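Local coordinates for protein nucleoporin nup120 (Schizosaccharomyces pombe, PDB 4GQ2) that serves as a structural constituent of the nuclear pore complex, whose nucleoporins both build the pore and can dock transiently associated transport factors, at residues A[677-689]-A[791-803]. Residues are numbered along the deposited sequence; the frame is centred on the assembly and turned at random.
Sequences SVARVLDSILKKF and LHATVISSLSAIF
Val678 and Val795 mark where helices 677-689 and 791-803 run nearest each other, their CA atoms 6.0 Å apart; the axes approach to 9.7 Å and cross at -46°, the two chains running broadly the same way. Val678 is inserted between Leu791 and Thr794: its CG2 lies 3.7 Å from Leu791 CD1 and also meets Thr794 CG2, which stands anti to the backbone N (chi1 -56° for OG1) and faces the other helix. Thr794 OG1 is hydrogen-bonded to Pro790 O and Ser780 N. A turn further along its own helix, Val681 crosses Val795 at about a right angle, CG1 to CG1 4.0 Å. This all-helical, apolar interface joins the long helix 672-703 of the Nup120 helical domain to helix 790-803, close to strand 539-544 from the beta-propeller region, whose Phe542 touches Ser677 and Leu791. Leu682 forks over Ser798, CD1 3.9 Å from Ser798 CB, while its CD2 meets Leu799 CD2, the two side chains passing each other in opposite directions. The Ser798 hydroxyl turns back to its own helix, donating to Thr794 O at 2.7 Å from above the carbonyl plane; that oxygen also takes the Ser798 N-H. Farther along, Leu686 CD2 reaches Ile802 CD1 at 3.8 Å. Where helix 790-803 ends, Phe803 CZ sits over the centre of one face of the Phe689 ring, 3.5 Å above its plane, the two rings inclined at 43°; Ile802 CG2 covers a face of Phe803.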
loop_
_atom_site.group_PDB
_atom_site.type_symbol
_atom_site.label_atom_id
_atom_site.label_comp_id
_atom_site.label_asym_id
_atom_site.label_seq_id
_atom_site.Cartn_x
_atom_site.Cartn_y
_atom_site.Cartn_z
ATOM N N SER A 677 -7.977 -8.435 -7.184
ATOM C CA SER A 677 -8.147 -8.017 -8.574
ATOM C C SER A 677 -8.719 -6.609 -8.658
ATOM O O SER A 677 -8.198 -5.758 -9.387
ATOM C CB SER A 677 -9.056 -9.002 -9.311
ATOM O OG SER A 677 -8.449 -10.287 -9.357
ATOM N N VAL A 678 -9.785 -6.370 -7.895
ATOM C CA VAL A 678 -10.434 -5.066 -7.840
ATOM C C VAL A 678 -9.460 -3.983 -7.376
ATOM O O VAL A 678 -9.367 -2.917 -8.008
ATOM C CB VAL A 678 -11.689 -5.101 -6.941
ATOM C CG1 VAL A 678 -12.202 -3.694 -6.672
ATOM C CG2 VAL A 678 -12.777 -5.956 -7.590
ATOM N N ALA A 679 -8.722 -4.270 -6.298
ATOM C CA ALA A 679 -7.724 -3.337 -5.759
ATOM C C ALA A 679 -6.685 -2.912 -6.791
ATOM O O ALA A 679 -6.317 -1.745 -6.850
ATOM C CB ALA A 679 -7.042 -3.917 -4.527
ATOM N N ARG A 680 -6.228 -3.850 -7.615
ATOM C CA ARG A 680 -5.227 -3.535 -8.636
ATOM C C ARG A 680 -5.802 -2.638 -9.724
ATOM O O ARG A 680 -5.168 -1.656 -10.121
ATOM C CB ARG A 680 -4.603 -4.817 -9.208
ATOM C CG ARG A 680 -3.668 -5.490 -8.205
ATOM C CD ARG A 680 -3.130 -6.846 -8.650
ATOM N NE ARG A 680 -2.213 -7.373 -7.640
ATOM C CZ ARG A 680 -0.898 -7.165 -7.618
ATOM N NH1 ARG A 680 -0.302 -6.474 -8.585
ATOM N NH2 ARG A 680 -0.170 -7.677 -6.630
ATOM N N VAL A 681 -7.014 -2.954 -10.181
ATOM C CA VAL A 681 -7.683 -2.115 -11.177
ATOM C C VAL A 681 -7.989 -0.719 -10.609
ATOM O O VAL A 681 -7.725 0.284 -11.279
ATOM C CB VAL A 681 -8.966 -2.780 -11.730
ATOM C CG1 VAL A 681 -9.757 -1.805 -12.587
ATOM C CG2 VAL A 681 -8.616 -4.025 -12.528
ATOM N N LEU A 682 -8.522 -0.659 -9.382
ATOM C CA LEU A 682 -8.765 0.628 -8.710
ATOM C C LEU A 682 -7.501 1.486 -8.618
ATOM O O LEU A 682 -7.516 2.661 -8.994
ATOM C CB LEU A 682 -9.374 0.434 -7.313
ATOM C CG LEU A 682 -10.844 0.002 -7.303
ATOM C CD1 LEU A 682 -11.330 -0.239 -5.884
ATOM C CD2 LEU A 682 -11.732 1.011 -8.031
ATOM N N ASP A 683 -6.412 0.896 -8.126
ATOM C CA ASP A 683 -5.144 1.608 -7.992
ATOM C C ASP A 683 -4.773 2.237 -9.336
ATOM O O ASP A 683 -4.397 3.410 -9.416
ATOM C CB ASP A 683 -4.051 0.635 -7.528
ATOM C CG ASP A 683 -2.682 1.282 -7.450
ATOM O OD1 ASP A 683 -2.398 1.954 -6.443
ATOM O OD2 ASP A 683 -1.885 1.114 -8.395
ATOM N N SER A 684 -4.909 1.442 -10.393
ATOM C CA SER A 684 -4.568 1.866 -11.741
ATOM C C SER A 684 -5.510 2.967 -12.262
ATOM O O SER A 684 -5.069 3.923 -12.886
ATOM C CB SER A 684 -4.545 0.645 -12.663
ATOM O OG SER A 684 -4.384 1.041 -14.002
ATOM N N ILE A 685 -6.806 2.835 -11.993
ATOM C CA ILE A 685 -7.781 3.861 -12.375
ATOM C C ILE A 685 -7.594 5.149 -11.564
ATOM O O ILE A 685 -7.584 6.252 -12.125
ATOM C CB ILE A 685 -9.242 3.354 -12.247
ATOM C CG1 ILE A 685 -9.483 2.111 -13.114
ATOM C CG2 ILE A 685 -10.233 4.448 -12.621
ATOM C CD1 ILE A 685 -8.881 2.192 -14.495
ATOM N N LEU A 686 -7.429 5.002 -10.251
ATOM C CA LEU A 686 -7.277 6.146 -9.344
ATOM C C LEU A 686 -6.064 7.025 -9.627
ATOM O O LEU A 686 -6.119 8.224 -9.391
ATOM C CB LEU A 686 -7.279 5.699 -7.881
ATOM C CG LEU A 686 -8.585 5.104 -7.339
ATOM C CD1 LEU A 686 -8.342 4.478 -5.990
ATOM C CD2 LEU A 686 -9.703 6.125 -7.238
ATOM N N LYS A 687 -5.032 6.445 -10.170
ATOM C CA LYS A 687 -3.874 7.196 -10.523
ATOM C C LYS A 687 -4.125 8.102 -11.685
ATOM O O LYS A 687 -3.660 9.182 -11.725
ATOM C CB LYS A 687 -2.746 6.273 -10.874
ATOM C CG LYS A 687 -1.850 5.942 -9.734
ATOM C CD LYS A 687 -1.065 4.717 -10.083
ATOM C CE LYS A 687 0.185 4.633 -9.265
ATOM N NZ LYS A 687 0.436 3.237 -8.864
ATOM N N LYS A 688 -4.867 7.625 -12.645
ATOM C CA LYS A 688 -5.268 8.425 -13.797
ATOM C C LYS A 688 -6.272 9.501 -13.383
ATOM O O LYS A 688 -6.166 10.643 -13.808
ATOM C CB LYS A 688 -5.783 7.538 -14.932
ATOM C CG LYS A 688 -4.785 6.457 -15.325
ATOM C CD LYS A 688 -5.067 5.867 -16.697
ATOM C CE LYS A 688 -3.944 4.945 -17.156
ATOM N NZ LYS A 688 -4.089 3.587 -16.560
ATOM N N PHE A 689 -7.209 9.154 -12.509
ATOM C CA PHE A 689 -8.096 10.170 -11.941
ATOM C C PHE A 689 -7.343 11.313 -11.246
ATOM O O PHE A 689 -7.601 12.485 -11.532
ATOM C CB PHE A 689 -9.157 9.546 -11.019
ATOM C CG PHE A 689 -10.435 9.199 -11.727
ATOM C CD1 PHE A 689 -11.209 10.192 -12.315
ATOM C CD2 PHE A 689 -10.867 7.884 -11.809
ATOM C CE1 PHE A 689 -12.386 9.877 -12.978
ATOM C CE2 PHE A 689 -12.049 7.563 -12.462
ATOM C CZ PHE A 689 -12.810 8.561 -13.047
ATOM N N LEU A 791 -16.445 -8.750 -10.890
ATOM C CA LEU A 791 -15.253 -7.909 -10.978
ATOM C C LEU A 791 -15.591 -6.515 -11.500
ATOM O O LEU A 791 -15.358 -5.525 -10.806
ATOM C CB LEU A 791 -14.176 -8.567 -11.836
ATOM C CG LEU A 791 -12.951 -7.724 -12.207
ATOM C CD1 LEU A 791 -12.174 -7.255 -10.982
ATOM C CD2 LEU A 791 -12.057 -8.532 -13.136
ATOM N N HIS A 792 -16.149 -6.445 -12.710
ATOM C CA HIS A 792 -16.563 -5.172 -13.300
ATOM C C HIS A 792 -17.568 -4.423 -12.450
ATOM O O HIS A 792 -17.535 -3.187 -12.377
ATOM C CB HIS A 792 -17.112 -5.387 -14.710
ATOM C CG HIS A 792 -17.522 -4.106 -15.399
ATOM N ND1 HIS A 792 -16.642 -3.327 -16.056
ATOM C CD2 HIS A 792 -18.753 -3.461 -15.476
ATOM C CE1 HIS A 792 -17.278 -2.244 -16.546
ATOM N NE2 HIS A 792 -18.570 -2.325 -16.189
ATOM N N ALA A 793 -18.468 -5.153 -11.794
ATOM C CA ALA A 793 -19.504 -4.513 -10.979
ATOM C C ALA A 793 -18.916 -3.880 -9.727
ATOM O O ALA A 793 -19.326 -2.792 -9.333
ATOM C CB ALA A 793 -20.615 -5.499 -10.621
ATOM N N THR A 794 -17.963 -4.564 -9.099
ATOM C CA THR A 794 -17.334 -4.044 -7.882
ATOM C C THR A 794 -16.521 -2.777 -8.178
ATOM O O THR A 794 -16.670 -1.757 -7.495
ATOM C CB THR A 794 -16.512 -5.128 -7.169
ATOM O OG1 THR A 794 -17.368 -6.247 -6.904
ATOM C CG2 THR A 794 -15.934 -4.623 -5.845
ATOM N N VAL A 795 -15.705 -2.829 -9.227
ATOM C CA VAL A 795 -14.967 -1.656 -9.667
ATOM C C VAL A 795 -15.933 -0.488 -9.850
ATOM O O VAL A 795 -15.828 0.528 -9.150
ATOM C CB VAL A 795 -14.184 -1.925 -10.967
ATOM C CG1 VAL A 795 -13.437 -0.674 -11.403
ATOM C CG2 VAL A 795 -13.214 -3.085 -10.774
ATOM N N ILE A 796 -16.888 -0.659 -10.766
ATOM C CA ILE A 796 -17.858 0.388 -11.102
ATOM C C ILE A 796 -18.571 0.919 -9.862
ATOM O O ILE A 796 -18.696 2.132 -9.685
ATOM C CB ILE A 796 -18.856 -0.093 -12.191
ATOM C CG1 ILE A 796 -18.220 -0.004 -13.582
ATOM C CG2 ILE A 796 -20.155 0.704 -12.166
ATOM C CD1 ILE A 796 -17.978 1.406 -14.082
ATOM N N SER A 797 -19.012 0.014 -8.990
ATOM C CA SER A 797 -19.674 0.416 -7.745
ATOM C C SER A 797 -18.751 1.240 -6.853
ATOM O O SER A 797 -19.164 2.276 -6.323
ATOM C CB SER A 797 -20.190 -0.805 -6.981
ATOM O OG SER A 797 -21.032 -1.588 -7.807
ATOM N N SER A 798 -17.506 0.771 -6.700
ATOM C CA SER A 798 -16.480 1.475 -5.917
ATOM C C SER A 798 -16.249 2.875 -6.451
ATOM O O SER A 798 -16.200 3.830 -5.679
ATOM C CB SER A 798 -15.163 0.701 -5.922
ATOM O OG SER A 798 -15.341 -0.609 -5.416
ATOM N N LEU A 799 -16.114 2.990 -7.772
ATOM C CA LEU A 799 -15.963 4.294 -8.421
ATOM C C LEU A 799 -17.172 5.189 -8.169
ATOM O O LEU A 799 -17.019 6.377 -7.897
ATOM C CB LEU A 799 -15.714 4.146 -9.931
ATOM C CG LEU A 799 -14.395 3.480 -10.328
ATOM C CD1 LEU A 799 -14.282 3.378 -11.838
ATOM C CD2 LEU A 799 -13.195 4.219 -9.746
ATOM N N SER A 800 -18.367 4.608 -8.249
ATOM C CA SER A 800 -19.601 5.332 -7.959
ATOM C C SER A 800 -19.582 5.890 -6.541
ATOM O O SER A 800 -19.877 7.067 -6.334
ATOM C CB SER A 800 -20.823 4.433 -8.167
ATOM O OG SER A 800 -22.022 5.153 -7.946
ATOM N N ALA A 801 -19.203 5.055 -5.574
ATOM C CA ALA A 801 -19.099 5.488 -4.177
ATOM C C ALA A 801 -18.111 6.638 -3.981
ATOM O O ALA A 801 -18.220 7.404 -3.017
ATOM C CB ALA A 801 -18.726 4.318 -3.280
ATOM N N ILE A 802 -17.151 6.754 -4.892
ATOM C CA ILE A 802 -16.129 7.790 -4.795
ATOM C C ILE A 802 -16.665 9.114 -5.311
ATOM O O ILE A 802 -16.424 10.157 -4.709
ATOM C CB ILE A 802 -14.837 7.411 -5.568
ATOM C CG1 ILE A 802 -14.168 6.186 -4.935
ATOM C CG2 ILE A 802 -13.864 8.585 -5.609
ATOM C CD1 ILE A 802 -13.180 5.475 -5.842
ATOM N N PHE A 803 -17.387 9.073 -6.427
ATOM C CA PHE A 803 -17.751 10.306 -7.128
ATOM C C PHE A 803 -19.192 10.802 -6.985
ATOM O O PHE A 803 -19.439 11.993 -7.176
ATOM C CB PHE A 803 -17.374 10.216 -8.607
ATOM C CG PHE A 803 -15.897 10.078 -8.848
ATOM C CD1 PHE A 803 -15.045 11.175 -8.705
ATOM C CD2 PHE A 803 -15.356 8.854 -9.224
ATOM C CE1 PHE A 803 -13.688 11.049 -8.933
ATOM C CE2 PHE A 803 -13.993 8.719 -9.442
ATOM C CZ PHE A 803 -13.160 9.819 -9.302
#